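Local atomic coordinates of M152 protein (PDB entry 4G59), a protein that probably acts as a cytomegaloviral immunoevasin with an MHC class I-like fold, interfering with the surface display of host class I molecules and NKG2D ligands. Residues M5-F10 against A260-S265; S198-T203 against K232-L237; S212-V217 against D247-I252. All blocks are in the same frame, centred on the assembly; numbering follows the deposited sequence.

Interaction 1: residues M5-F10 against A260-S265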
ATOM      1  N   MET B   5      12.765 -18.917 -18.884  1.00 64.29           N
ATOM      2  CA  MET B   5      13.575 -18.292 -17.833  1.00 60.63           C
ATOM      3  C   MET B   5      14.305 -19.353 -17.042  1.00 58.70           C
ATOM      4  O   MET B   5      13.894 -20.514 -17.028  1.00 56.08           O
ATOM      5  CB  MET B   5      12.682 -17.529 -16.858  1.00 54.46           C
ATOM      6  CG  MET B   5      11.592 -18.379 -16.247  1.00 51.65           C
ATOM      7  SD  MET B   5      10.737 -17.742 -14.782  1.00 38.07           S
ATOM      8  CE  MET B   5      10.043 -19.322 -14.256  1.00 42.84           C
ATOM      9  N   ASP B   6      15.393 -18.973 -16.380  1.00 50.66           N
ATOM     10  CA  ASP B   6      15.938 -19.887 -15.378  1.00 56.49           C
ATOM     11  C   ASP B   6      15.972 -19.278 -13.978  1.00 52.06           C
ATOM     12  O   ASP B   6      16.268 -18.089 -13.791  1.00 45.53           O
ATOM     13  CB  ASP B   6      17.265 -20.554 -15.793  1.00 65.51           C
ATOM     14  CG  ASP B   6      18.409 -19.582 -15.893  1.00 69.59           C
ATOM     15  OD1 ASP B   6      19.170 -19.426 -14.913  1.00 73.29           O
ATOM     16  OD2 ASP B   6      18.559 -18.982 -16.969  1.00 76.41           O
ATOM     17  N   VAL B   7      15.619 -20.118 -13.011  1.00 52.07           N
ATOM     18  CA  VAL B   7      15.545 -19.748 -11.608  1.00 48.87           C
ATOM     19  C   VAL B   7      16.616 -20.532 -10.863  1.00 50.62           C
ATOM     20  O   VAL B   7      16.535 -21.766 -10.760  1.00 52.88           O
ATOM     21  CB  VAL B   7      14.157 -20.107 -11.034  1.00 46.12           C
ATOM     22  CG1 VAL B   7      14.069 -19.760  -9.552  1.00 41.42           C
ATOM     23  CG2 VAL B   7      13.062 -19.398 -11.822  1.00 42.21           C
ATOM     24  N   ARG B   8      17.626 -19.824 -10.363  1.00 47.49           N
ATOM     25  CA  ARG B   8      18.674 -20.437  -9.552  1.00 48.89           C
ATOM     26  C   ARG B   8      18.396 -20.135  -8.082  1.00 42.36           C
ATOM     27  O   ARG B   8      18.122 -18.985  -7.704  1.00 44.54           O
ATOM     28  CB  ARG B   8      20.059 -19.916  -9.955  1.00 88.04           C
ATOM     29  CG  ARG B   8      20.536 -20.364 -11.333  1.00 88.04           C
ATOM     30  CD  ARG B   8      21.893 -19.752 -11.708  1.00 88.04           C
ATOM     31  NE  ARG B   8      21.787 -18.419 -12.311  1.00 93.79           N
ATOM     32  CZ  ARG B   8      22.272 -17.300 -11.773  1.00 88.97           C
ATOM     33  NH1 ARG B   8      22.909 -17.328 -10.613  1.00 88.04           N
ATOM     34  NH2 ARG B   8      22.122 -16.141 -12.400  1.00 94.70           N
ATOM     35  N   ILE B   9      18.471 -21.160  -7.247  1.00 42.50           N
ATOM     36  CA  ILE B   9      18.191 -20.976  -5.834  1.00 42.54           C
ATOM     37  C   ILE B   9      19.455 -21.104  -4.987  1.00 41.21           C
ATOM     38  O   ILE B   9      20.190 -22.076  -5.117  1.00 44.52           O
ATOM     39  CB  ILE B   9      17.105 -21.947  -5.381  1.00 39.82           C
ATOM     40  CG1 ILE B   9      15.814 -21.586  -6.093  1.00 38.39           C
ATOM     41  CG2 ILE B   9      16.915 -21.885  -3.865  1.00 39.03           C
ATOM     42  CD1 ILE B   9      14.752 -22.650  -6.017  1.00 41.94           C
ATOM     43  N   PHE B  10      19.711 -20.120  -4.133  1.00 39.31           N
ATOM     44  CA  PHE B  10      20.925 -20.119  -3.325  1.00 40.02           C
ATOM     45  C   PHE B  10      20.572 -20.211  -1.852  1.00 41.41           C
ATOM     46  O   PHE B  10      19.853 -19.372  -1.318  1.00 44.10           O
ATOM     47  CB  PHE B  10      21.769 -18.868  -3.607  1.00 45.20           C
ATOM     48  CG  PHE B  10      22.157 -18.721  -5.056  1.00 52.65           C
ATOM     49  CD1 PHE B  10      23.303 -19.340  -5.553  1.00 64.24           C
ATOM     50  CD2 PHE B  10      21.370 -17.991  -5.932  1.00 50.11           C
ATOM     51  CE1 PHE B  10      23.656 -19.219  -6.902  1.00 63.99           C
ATOM     52  CE2 PHE B  10      21.724 -17.862  -7.272  1.00 56.21           C
ATOM     53  CZ  PHE B  10      22.869 -18.479  -7.752  1.00 59.21           C
ATOM     54  N   ALA B 260      16.753 -16.287  -4.594  1.00 35.60           N
ATOM     55  CA  ALA B 260      16.640 -16.853  -5.931  1.00 31.90           C
ATOM     56  C   ALA B 260      16.915 -15.785  -6.974  1.00 40.66           C
ATOM     57  O   ALA B 260      16.514 -14.627  -6.820  1.00 40.00           O
ATOM     58  CB  ALA B 260      15.265 -17.446  -6.145  1.00 34.70           C
ATOM     59  N   THR B 261      17.606 -16.164  -8.043  1.00 43.26           N
ATOM     60  CA  THR B 261      17.788 -15.243  -9.154  1.00 44.25           C
ATOM     61  C   THR B 261      16.810 -15.692 -10.225  1.00 45.36           C
ATOM     62  O   THR B 261      16.624 -16.909 -10.439  1.00 35.46           O
ATOM     63  CB  THR B 261      19.226 -15.263  -9.700  1.00 45.62           C
ATOM     64  OG1 THR B 261      19.543 -16.595 -10.110  1.00 52.30           O
ATOM     65  CG2 THR B 261      20.209 -14.860  -8.629  1.00 43.63           C
ATOM     66  N   VAL B 262      16.164 -14.720 -10.872  1.00 38.60           N
ATOM     67  CA  VAL B 262      15.221 -15.036 -11.934  1.00 38.59           C
ATOM     68  C   VAL B 262      15.630 -14.184 -13.111  1.00 39.88           C
ATOM     69  O   VAL B 262      15.768 -12.965 -12.973  1.00 42.68           O
ATOM     70  CB  VAL B 262      13.770 -14.693 -11.559  1.00 32.23           C
ATOM     71  CG1 VAL B 262      12.819 -15.356 -12.528  1.00 32.63           C
ATOM     72  CG2 VAL B 262      13.444 -15.108 -10.129  1.00 27.89           C
ATOM     73  N   LYS B 263      15.829 -14.819 -14.265  1.00 40.45           N
ATOM     74  CA  LYS B 263      16.267 -14.094 -15.452  1.00 41.73           C
ATOM     75  C   LYS B 263      16.027 -14.923 -16.690  1.00 42.78           C
ATOM     76  O   LYS B 263      15.588 -16.064 -16.577  1.00 50.23           O
ATOM     77  CB  LYS B 263      17.746 -13.776 -15.343  1.00 53.04           C
ATOM     78  CG  LYS B 263      18.598 -15.001 -15.370  1.00 56.56           C
ATOM     79  CD  LYS B 263      20.040 -14.600 -15.528  1.00 69.09           C
ATOM     80  CE  LYS B 263      20.880 -15.834 -15.801  1.00 95.58           C
ATOM     81  NZ  LYS B 263      20.517 -16.578 -17.055  1.00 80.02           N
ATOM     82  N   TYR B 264      16.287 -14.359 -17.867  1.00 49.88           N
ATOM     83  CA  TYR B 264      16.162 -15.114 -19.118  1.00 59.27           C
ATOM     84  C   TYR B 264      17.514 -15.744 -19.525  1.00 60.67           C
ATOM     85  O   TYR B 264      18.577 -15.138 -19.324  1.00 57.01           O
ATOM     86  CB  TYR B 264      15.686 -14.199 -20.253  1.00 53.73           C
ATOM     87  CG  TYR B 264      14.302 -13.592 -20.124  1.00 48.78           C
ATOM     88  CD1 TYR B 264      14.146 -12.229 -19.894  1.00 41.22           C
ATOM     89  CD2 TYR B 264      13.154 -14.367 -20.291  1.00 48.98           C
ATOM     90  CE1 TYR B 264      12.880 -11.652 -19.799  1.00 44.73           C
ATOM     91  CE2 TYR B 264      11.878 -13.805 -20.198  1.00 45.38           C
ATOM     92  CZ  TYR B 264      11.750 -12.443 -19.952  1.00 49.70           C
ATOM     93  OH  TYR B 264      10.486 -11.877 -19.865  1.00 47.20           O
ATOM     94  N   SER B 265      17.483 -16.945 -20.096  1.00 65.51           N
ATOM     95  CA  SER B 265      18.693 -17.498 -20.727  1.00 83.22           C
ATOM     96  C   SER B 265      18.374 -18.194 -22.037  1.00 82.13           C
ATOM     97  O   SER B 265      17.213 -18.526 -22.286  1.00 77.68           O
ATOM     98  CB  SER B 265      19.454 -18.451 -19.797  1.00 81.55           C
ATOM     99  OG  SER B 265      20.295 -17.750 -18.896  1.00 72.50           O
TER
HETATM  100  O   HOH W   1      18.846 -17.159 -12.446  1.00 51.38           O
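Arg-8 O receives two donors from the facing strand: the backbone N of Thr-261 at 2.9 Å and, in a CA-H...O contact, CA of Ala-260 at 3.1 Å. Strand 5-10 runs antiparallel to 260-264, adding an extra edge strand to the last strand of an immunoglobulin-like domain. Arg-8 N returns the bond to Thr-261 O, and Asp-6 N donates to Lys-263 O. Lys-263 N reaches Asp-6 O only weakly, and a water may also donate there.

The two faces differ. On one, Val-7, Ile-9, Ala-260 and Val-262 lie beside one another at ordinary van der Waals spacing, with Val-7 on Tyr-186 and Val-262 on Leu-188 of the facing sheet. The opposite face is polar. Arg-8 bends at chi3 (-85°), turning NE out of the extended line, and its guanidinium passes over Thr-261, whose OG1 lies 3.3 Å from Arg-8 CZ, over the centre of the plane. At the rim of that plane Lys-263 CE lies 3.6 Å from Arg-8 NH2. Asp-6 forms a salt bridge to Lys-263, although the amine's position is uncertain. Beyond Arg-8, the edge of the Phe-10 ring meets the threonine methyl, with Phe-10 CE2 3.6 Å from Thr-261 CG2.

Interaction 2: residues S198-T203 against K232-L237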
ATOM      1  N   SER B 198       8.190  -7.429 -16.004  1.00 27.53           N
ATOM      2  CA  SER B 198       7.731  -7.682 -14.637  1.00 30.29           C
ATOM      3  C   SER B 198       8.326  -8.997 -14.161  1.00 34.25           C
ATOM      4  O   SER B 198       8.544  -9.916 -14.975  1.00 32.85           O
ATOM      5  CB  SER B 198       6.203  -7.779 -14.563  1.00 30.72           C
ATOM      6  OG  SER B 198       5.706  -8.844 -15.361  1.00 32.06           O
ATOM      7  N   CYS B 199       8.610  -9.087 -12.861  1.00 32.05           N
ATOM      8  CA  CYS B 199       8.968 -10.378 -12.252  1.00 33.51           C
ATOM      9  C   CYS B 199       7.983 -10.680 -11.135  1.00 31.79           C
ATOM     10  O   CYS B 199       7.715  -9.812 -10.289  1.00 27.88           O
ATOM     11  CB  CYS B 199      10.388 -10.331 -11.684  1.00 28.83           C
ATOM     12  SG  CYS B 199      10.958 -11.883 -10.905  1.00 30.02           S
ATOM     13  N   THR B 200       7.463 -11.907 -11.108  1.00 32.73           N
ATOM     14  CA  THR B 200       6.458 -12.274 -10.094  1.00 31.42           C
ATOM     15  C   THR B 200       6.800 -13.552  -9.325  1.00 27.44           C
ATOM     16  O   THR B 200       7.190 -14.560  -9.937  1.00 29.33           O
ATOM     17  CB  THR B 200       5.079 -12.448 -10.737  1.00 32.88           C
ATOM     18  OG1 THR B 200       4.757 -11.274 -11.487  1.00 33.52           O
ATOM     19  CG2 THR B 200       4.002 -12.646  -9.675  1.00 33.21           C
ATOM     20  N   MET B 201       6.671 -13.500  -8.000  1.00 24.72           N
ATOM     21  CA  MET B 201       6.709 -14.697  -7.166  1.00 30.12           C
ATOM     22  C   MET B 201       5.381 -14.887  -6.413  1.00 32.77           C
ATOM     23  O   MET B 201       4.977 -14.028  -5.610  1.00 31.40           O
ATOM     24  CB  MET B 201       7.842 -14.652  -6.155  1.00 23.04           C
ATOM     25  CG  MET B 201       7.938 -15.969  -5.405  1.00 28.02           C
ATOM     26  SD  MET B 201       9.352 -16.044  -4.296  1.00 41.10           S
ATOM     27  CE  MET B 201       8.732 -15.111  -2.897  1.00 25.36           C
ATOM     28  N   ARG B 202       4.694 -15.996  -6.690  1.00 32.55           N
ATOM     29  CA  ARG B 202       3.492 -16.370  -5.939  1.00 30.97           C
ATOM     30  C   ARG B 202       3.896 -17.391  -4.892  1.00 33.59           C
ATOM     31  O   ARG B 202       4.666 -18.317  -5.175  1.00 32.42           O
ATOM     32  CB  ARG B 202       2.430 -16.968  -6.856  1.00 34.95           C
ATOM     33  CG  ARG B 202       1.779 -15.940  -7.785  1.00 35.24           C
ATOM     34  CD  ARG B 202       0.925 -16.617  -8.863  1.00 34.48           C
ATOM     35  NE  ARG B 202       0.224 -15.622  -9.666  1.00 48.92           N
ATOM     36  CZ  ARG B 202       0.755 -14.990 -10.714  1.00 53.25           C
ATOM     37  NH1 ARG B 202       1.995 -15.257 -11.105  1.00 48.75           N
ATOM     38  NH2 ARG B 202       0.046 -14.089 -11.381  1.00 56.38           N
ATOM     39  N   THR B 203       3.382 -17.216  -3.680  1.00 34.33           N
ATOM     40  CA  THR B 203       3.787 -18.051  -2.563  1.00 29.81           C
ATOM     41  C   THR B 203       2.693 -18.067  -1.507  1.00 30.15           C
ATOM     42  O   THR B 203       1.812 -17.199  -1.513  1.00 30.94           O
ATOM     43  CB  THR B 203       5.111 -17.520  -1.961  1.00 29.56           C
ATOM     44  OG1 THR B 203       5.639 -18.455  -1.008  1.00 27.41           O
ATOM     45  CG2 THR B 203       4.919 -16.113  -1.301  1.00 29.84           C
ATOM     46  N   LYS B 232       1.649 -12.560  -3.239  1.00 30.43           N
ATOM     47  CA  LYS B 232       2.310 -12.242  -4.495  1.00 33.19           C
ATOM     48  C   LYS B 232       3.349 -11.152  -4.273  1.00 34.34           C
ATOM     49  O   LYS B 232       3.030 -10.090  -3.736  1.00 35.41           O
ATOM     50  CB  LYS B 232       1.272 -11.780  -5.521  1.00 36.52           C
ATOM     51  CG  LYS B 232       1.828 -11.197  -6.804  1.00 36.32           C
ATOM     52  CD  LYS B 232       1.104 -11.780  -8.014  1.00 45.39           C
ATOM     53  CE  LYS B 232      -0.277 -11.187  -8.272  1.00 38.71           C
ATOM     54  NZ  LYS B 232      -0.170  -9.788  -8.749  1.00 50.60           N
ATOM     55  N   VAL B 233       4.586 -11.424  -4.688  1.00 32.15           N
ATOM     56  CA  VAL B 233       5.666 -10.428  -4.690  1.00 28.23           C
ATOM     57  C   VAL B 233       5.881 -10.090  -6.148  1.00 32.17           C
ATOM     58  O   VAL B 233       6.001 -10.987  -6.976  1.00 31.20           O
ATOM     59  CB  VAL B 233       6.976 -10.990  -4.107  1.00 28.17           C
ATOM     60  CG1 VAL B 233       8.092  -9.927  -4.154  1.00 29.30           C
ATOM     61  CG2 VAL B 233       6.743 -11.492  -2.692  1.00 26.96           C
ATOM     62  N   GLU B 234       5.910  -8.803  -6.481  1.00 30.61           N
ATOM     63  CA  GLU B 234       5.955  -8.430  -7.886  1.00 29.40           C
ATOM     64  C   GLU B 234       6.816  -7.204  -8.047  1.00 30.65           C
ATOM     65  O   GLU B 234       6.822  -6.346  -7.169  1.00 31.76           O
ATOM     66  CB  GLU B 234       4.542  -8.164  -8.413  1.00 27.13           C
ATOM     67  CG  GLU B 234       4.452  -7.942  -9.931  1.00 32.09           C
ATOM     68  CD  GLU B 234       3.079  -8.298 -10.489  1.00 35.14           C
ATOM     69  OE1 GLU B 234       2.904  -9.427 -11.012  1.00 39.55           O
ATOM     70  OE2 GLU B 234       2.164  -7.458 -10.393  1.00 35.10           O
ATOM     71  N   ALA B 235       7.553  -7.122  -9.155  1.00 31.16           N
ATOM     72  CA  ALA B 235       8.432  -5.965  -9.411  1.00 34.61           C
ATOM     73  C   ALA B 235       8.442  -5.620 -10.881  1.00 30.77           C
ATOM     74  O   ALA B 235       8.259  -6.502 -11.726  1.00 28.15           O
ATOM     75  CB  ALA B 235       9.873  -6.220  -8.922  1.00 28.08           C
ATOM     76  N   TRP B 236       8.693  -4.351 -11.183  1.00 30.96           N
ATOM     77  CA  TRP B 236       8.707  -3.869 -12.553  1.00 32.63           C
ATOM     78  C   TRP B 236      10.019  -3.185 -12.919  1.00 34.93           C
ATOM     79  O   TRP B 236      10.525  -2.336 -12.168  1.00 35.01           O
ATOM     80  CB  TRP B 236       7.563  -2.885 -12.755  1.00 32.43           C
ATOM     81  CG  TRP B 236       6.236  -3.560 -12.746  1.00 31.54           C
ATOM     82  CD1 TRP B 236       5.424  -3.765 -11.670  1.00 30.86           C
ATOM     83  CD2 TRP B 236       5.561  -4.124 -13.877  1.00 29.33           C
ATOM     84  NE1 TRP B 236       4.277  -4.423 -12.064  1.00 30.06           N
ATOM     85  CE2 TRP B 236       4.338  -4.659 -13.415  1.00 31.49           C
ATOM     86  CE3 TRP B 236       5.872  -4.240 -15.229  1.00 29.64           C
ATOM     87  CZ2 TRP B 236       3.424  -5.303 -14.272  1.00 27.79           C
ATOM     88  CZ3 TRP B 236       4.959  -4.874 -16.083  1.00 30.74           C
ATOM     89  CH2 TRP B 236       3.757  -5.395 -15.600  1.00 26.73           C
ATOM     90  N   LEU B 237      10.549  -3.562 -14.082  1.00 34.16           N
ATOM     91  CA  LEU B 237      11.766  -2.977 -14.637  1.00 36.77           C
ATOM     92  C   LEU B 237      11.412  -2.262 -15.944  1.00 38.46           C
ATOM     93  O   LEU B 237      10.584  -2.744 -16.748  1.00 35.03           O
ATOM     94  CB  LEU B 237      12.819  -4.078 -14.903  1.00 38.21           C
ATOM     95  CG  LEU B 237      14.023  -3.767 -15.806  1.00 39.28           C
ATOM     96  CD1 LEU B 237      14.994  -2.828 -15.107  1.00 41.13           C
ATOM     97  CD2 LEU B 237      14.759  -5.023 -16.271  1.00 41.52           C
TER
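Ser-198 and Trp-236 pack closely in this antiparallel strand pair. The CB of Ser-198 stands over the six-membered ring of Trp-236, 3.4 Å from its centroid and only 7° off the ring normal, a CH-pi contact in which the methylene lies over one face of the indole. Trp-236 NE1 is hydrogen-bonded to Tyr-222 OH, and an aromatic side chain of the neighbouring protein stacks on the indole.

The backbone between the strands is equally close. Cys-199 and Ala-235 form one hydrogen-bonded pair, Met-201 and Val-233 the next, and the bond from Val-233 N to Met-201 O is 2.8 Å long and nearly straight at 174°. On the face of Ser-198 and Trp-236, the hydroxyl of Thr-200 donates to Glu-234, with Thr-200 OG1 2.7 Å from Glu-234 OE1, using the anti lone pair of that oxygen. CG of Glu-234 is anti to the backbone N (chi1 -172°), and the chain continues extended alongside Thr-200. Tyr-222 OH holds the other carboxylate oxygen, so both oxygens of this buried acid have a hydroxyl partner. The methyl of Thr-200 is met closely as well, Lys-232 CD lying 3.5 Å from Thr-200 CG2.

Toward the solvent the packing is looser. The same CD of Lys-232 also lies over one face of the exposed Arg-202 guanidinium, off its centre and 4.2 Å from Arg-202 CZ. The lysine amine makes a long ion pair with Glu-234, Lys-232 NZ to Glu-234 OE2 being 3.7 Å.

On the reverse face Cys-199, Met-201, Val-233 and Ala-235 turn to the domain interior, consistent with the B and E strands of an immunoglobulin C1-type, alpha3-like sandwich.

Interaction 3: residues S212-V217 against D247-I252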
ATOM      1  N   SER B 212      14.877  -7.129  -5.790  1.00 34.35           N
ATOM      2  CA  SER B 212      15.688  -6.050  -6.314  1.00 38.08           C
ATOM      3  C   SER B 212      16.406  -6.608  -7.541  1.00 43.60           C
ATOM      4  O   SER B 212      16.295  -7.808  -7.827  1.00 41.94           O
ATOM      5  CB  SER B 212      16.681  -5.563  -5.257  1.00 40.69           C
ATOM      6  OG  SER B 212      17.673  -6.545  -4.992  1.00 37.87           O
ATOM      7  N   LEU B 213      17.114  -5.751  -8.279  1.00 42.39           N
ATOM      8  CA  LEU B 213      17.822  -6.189  -9.488  1.00 43.51           C
ATOM      9  C   LEU B 213      19.301  -6.323  -9.178  1.00 45.98           C
ATOM     10  O   LEU B 213      19.838  -5.542  -8.397  1.00 45.98           O
ATOM     11  CB  LEU B 213      17.630  -5.184 -10.624  1.00 47.56           C
ATOM     12  CG  LEU B 213      17.615  -5.715 -12.053  1.00 49.21           C
ATOM     13  CD1 LEU B 213      16.318  -6.473 -12.276  1.00 39.26           C
ATOM     14  CD2 LEU B 213      17.773  -4.569 -13.067  1.00 46.73           C
ATOM     15  N   ALA B 214      19.966  -7.286  -9.811  1.00 47.40           N
ATOM     16  CA  ALA B 214      21.327  -7.666  -9.427  1.00 46.23           C
ATOM     17  C   ALA B 214      22.331  -6.526  -9.509  1.00 50.89           C
ATOM     18  O   ALA B 214      23.224  -6.413  -8.666  1.00 48.29           O
ATOM     19  CB  ALA B 214      21.799  -8.843 -10.254  1.00 43.49           C
ATOM     20  N   ASN B 215      22.201  -5.686 -10.532  1.00 48.71           N
ATOM     21  CA  ASN B 215      23.177  -4.622 -10.733  1.00 50.64           C
ATOM     22  C   ASN B 215      22.824  -3.321 -10.019  1.00 48.63           C
ATOM     23  O   ASN B 215      23.527  -2.327 -10.170  1.00 50.82           O
ATOM     24  CB  ASN B 215      23.438  -4.385 -12.232  1.00 52.51           C
ATOM     25  CG  ASN B 215      22.307  -3.632 -12.919  1.00 56.98           C
ATOM     26  OD1 ASN B 215      21.167  -3.611 -12.444  1.00 58.36           O
ATOM     27  ND2 ASN B 215      22.620  -3.007 -14.049  1.00 56.22           N
ATOM     28  N   GLY B 216      21.734  -3.317  -9.253  1.00 52.78           N
ATOM     29  CA  GLY B 216      21.405  -2.163  -8.431  1.00 49.64           C
ATOM     30  C   GLY B 216      20.395  -1.181  -9.006  1.00 47.81           C
ATOM     31  O   GLY B 216      19.885  -0.301  -8.291  1.00 47.84           O
ATOM     32  N   VAL B 217      20.107  -1.312 -10.295  1.00 44.52           N
ATOM     33  CA  VAL B 217      19.110  -0.456 -10.948  1.00 47.72           C
ATOM     34  C   VAL B 217      17.778  -0.497 -10.211  1.00 50.76           C
ATOM     35  O   VAL B 217      17.300  -1.588  -9.891  1.00 51.94           O
ATOM     36  CB  VAL B 217      18.865  -0.918 -12.380  1.00 51.87           C
ATOM     37  CG1 VAL B 217      17.667  -0.181 -12.971  1.00 53.70           C
ATOM     38  CG2 VAL B 217      20.102  -0.688 -13.215  1.00 52.35           C
ATOM     39  N   ASP B 247      20.999  -7.532 -20.251  1.00 95.79           N
ATOM     40  CA  ASP B 247      21.346  -8.562 -19.289  1.00 86.63           C
ATOM     41  C   ASP B 247      21.074  -8.057 -17.877  1.00 78.64           C
ATOM     42  O   ASP B 247      21.717  -7.119 -17.389  1.00 74.04           O
ATOM     43  CB  ASP B 247      22.804  -8.988 -19.449  1.00 89.41           C
ATOM     44  CG  ASP B 247      23.211 -10.061 -18.457  1.00 90.02           C
ATOM     45  OD1 ASP B 247      22.361 -10.916 -18.112  1.00 81.56           O
ATOM     46  OD2 ASP B 247      24.383 -10.040 -18.024  1.00 94.21           O
ATOM     47  N   PHE B 248      20.099  -8.686 -17.234  1.00 66.54           N
ATOM     48  CA  PHE B 248      19.670  -8.300 -15.901  1.00 62.69           C
ATOM     49  C   PHE B 248      19.205  -9.550 -15.176  1.00 50.31           C
ATOM     50  O   PHE B 248      18.874 -10.565 -15.800  1.00 48.52           O
ATOM     51  CB  PHE B 248      18.505  -7.314 -15.996  1.00 50.66           C
ATOM     52  CG  PHE B 248      17.313  -7.872 -16.715  1.00 52.11           C
ATOM     53  CD1 PHE B 248      16.315  -8.543 -16.024  1.00 42.34           C
ATOM     54  CD2 PHE B 248      17.194  -7.735 -18.084  1.00 55.50           C
ATOM     55  CE1 PHE B 248      15.234  -9.055 -16.686  1.00 39.74           C
ATOM     56  CE2 PHE B 248      16.110  -8.244 -18.744  1.00 43.01           C
ATOM     57  CZ  PHE B 248      15.135  -8.907 -18.048  1.00 40.68           C
ATOM     58  N   ALA B 249      19.167  -9.484 -13.854  1.00 42.31           N
ATOM     59  CA  ALA B 249      18.526 -10.553 -13.107  1.00 43.82           C
ATOM     60  C   ALA B 249      17.800  -9.982 -11.920  1.00 40.53           C
ATOM     61  O   ALA B 249      18.297  -9.069 -11.247  1.00 40.95           O
ATOM     62  CB  ALA B 249      19.529 -11.613 -12.670  1.00 44.13           C
ATOM     63  N   PHE B 250      16.606 -10.509 -11.673  1.00 34.91           N
ATOM     64  CA  PHE B 250      15.882 -10.131 -10.470  1.00 34.47           C
ATOM     65  C   PHE B 250      16.410 -10.995  -9.347  1.00 35.35           C
ATOM     66  O   PHE B 250      16.588 -12.198  -9.526  1.00 33.62           O
ATOM     67  CB  PHE B 250      14.389 -10.375 -10.659  1.00 29.61           C
ATOM     68  CG  PHE B 250      13.732  -9.401 -11.609  1.00 28.20           C
ATOM     69  CD1 PHE B 250      13.194  -8.226 -11.136  1.00 27.25           C
ATOM     70  CD2 PHE B 250      13.649  -9.674 -12.969  1.00 30.91           C
ATOM     71  CE1 PHE B 250      12.582  -7.323 -11.999  1.00 33.78           C
ATOM     72  CE2 PHE B 250      13.040  -8.765 -13.852  1.00 32.92           C
ATOM     73  CZ  PHE B 250      12.506  -7.592 -13.364  1.00 31.54           C
ATOM     74  N   VAL B 251      16.681 -10.390  -8.196  1.00 39.45           N
ATOM     75  CA  VAL B 251      17.058 -11.160  -7.013  1.00 37.50           C
ATOM     76  C   VAL B 251      15.948 -11.050  -5.984  1.00 34.20           C
ATOM     77  O   VAL B 251      15.511  -9.945  -5.641  1.00 33.75           O
ATOM     78  CB  VAL B 251      18.393 -10.703  -6.399  1.00 39.70           C
ATOM     79  CG1 VAL B 251      18.753 -11.581  -5.198  1.00 38.00           C
ATOM     80  CG2 VAL B 251      19.488 -10.775  -7.436  1.00 34.86           C
ATOM     81  N   ILE B 252      15.484 -12.211  -5.525  1.00 35.43           N
ATOM     82  CA  ILE B 252      14.424 -12.295  -4.538  1.00 32.81           C
ATOM     83  C   ILE B 252      15.034 -12.930  -3.314  1.00 31.47           C
ATOM     84  O   ILE B 252      15.543 -14.047  -3.383  1.00 34.81           O
ATOM     85  CB  ILE B 252      13.293 -13.183  -5.042  1.00 29.43           C
ATOM     86  CG1 ILE B 252      12.694 -12.606  -6.320  1.00 31.89           C
ATOM     87  CG2 ILE B 252      12.215 -13.278  -4.009  1.00 26.73           C
ATOM     88  CD1 ILE B 252      11.723 -13.555  -7.037  1.00 32.54           C
TER
HETATM   89  O   HOH W   2      20.656  -6.773 -12.876  1.00 47.79           O
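Ser-212 and Val-251 are joined by a reciprocal pair of backbone hydrogen bonds, the marks of an antiparallel hydrogen-bonded pair. The bond from Val-251 N to Ser-212 O measures 2.6 Å at 168°, and that from Ser-212 N to Val-251 O 2.9 Å. A third bond extends the pairing past the end of strand 210-213, where Ala-214 N donates to Ala-249 O at 2.8 Å. Beyond it the chains are bridged by water: one molecule accepts from Asn-215 N at 3.0 Å and also from Ala-249 N, so that two backbone amides are satisfied where direct pairing has ceased.

The departure itself is a type I beta turn from Leu-213 to Gly-216, closed by a bond from the glycine N to the leucine O. Gly-216 takes a positive phi of 97°, and Asn-215 OD1 weakly accepts the next amide, that of Val-217.

Among the apolar contacts, Leu-213 places CD1 over the centre of the Phe-250 ring, 3.8 Å from its centroid and 12° off the normal, in a CH-pi contact. Its other branch turns to the preceding phenylalanine, with Leu-213 CD2 4.1 Å from Phe-248 CB. Leu-237 and Leu-242 pack against this leucine-phenylalanine cluster, while Val-197 and Cys-199 of the opposite sheet also meet Phe-250. Apart from this cluster, Ala-214 CB lies 4.1 Å from Val-251 CG2.

The Ser-212 side chain, on the other face of the sheet, is about 5 Å from the glycan attached to Asn-210. Such a pairing, with one face buried against a second sheet and the other carrying sugar, is consistent with the C and F strands of an immunoglobulin-like alpha3 sandwich.

In the fold
All three contacts lie in the immunoglobulin-like domain, their centres 11 to 13 Å apart. Interactions 1 and 3 share one four-stranded sheet, ordered 5-11, 258-264, 250-253, 210-213, in which strands 258-264 and 250-253 are direct neighbours. Interaction 2 is the central pair of the facing sheet, and the two sheets meet where Cys-199 and Leu-237 pack on Phe-250 and Cys-199 touches Val-262. Along the chain the segments of interactions 2 and 3 alternate, as in an immunoglobulin-type sandwich whose chain passes between the sheets, and both fall between those of interaction 1. That outer contact brings the N-terminal strand, after the platform region has intervened in sequence, back to the last strand of the domain.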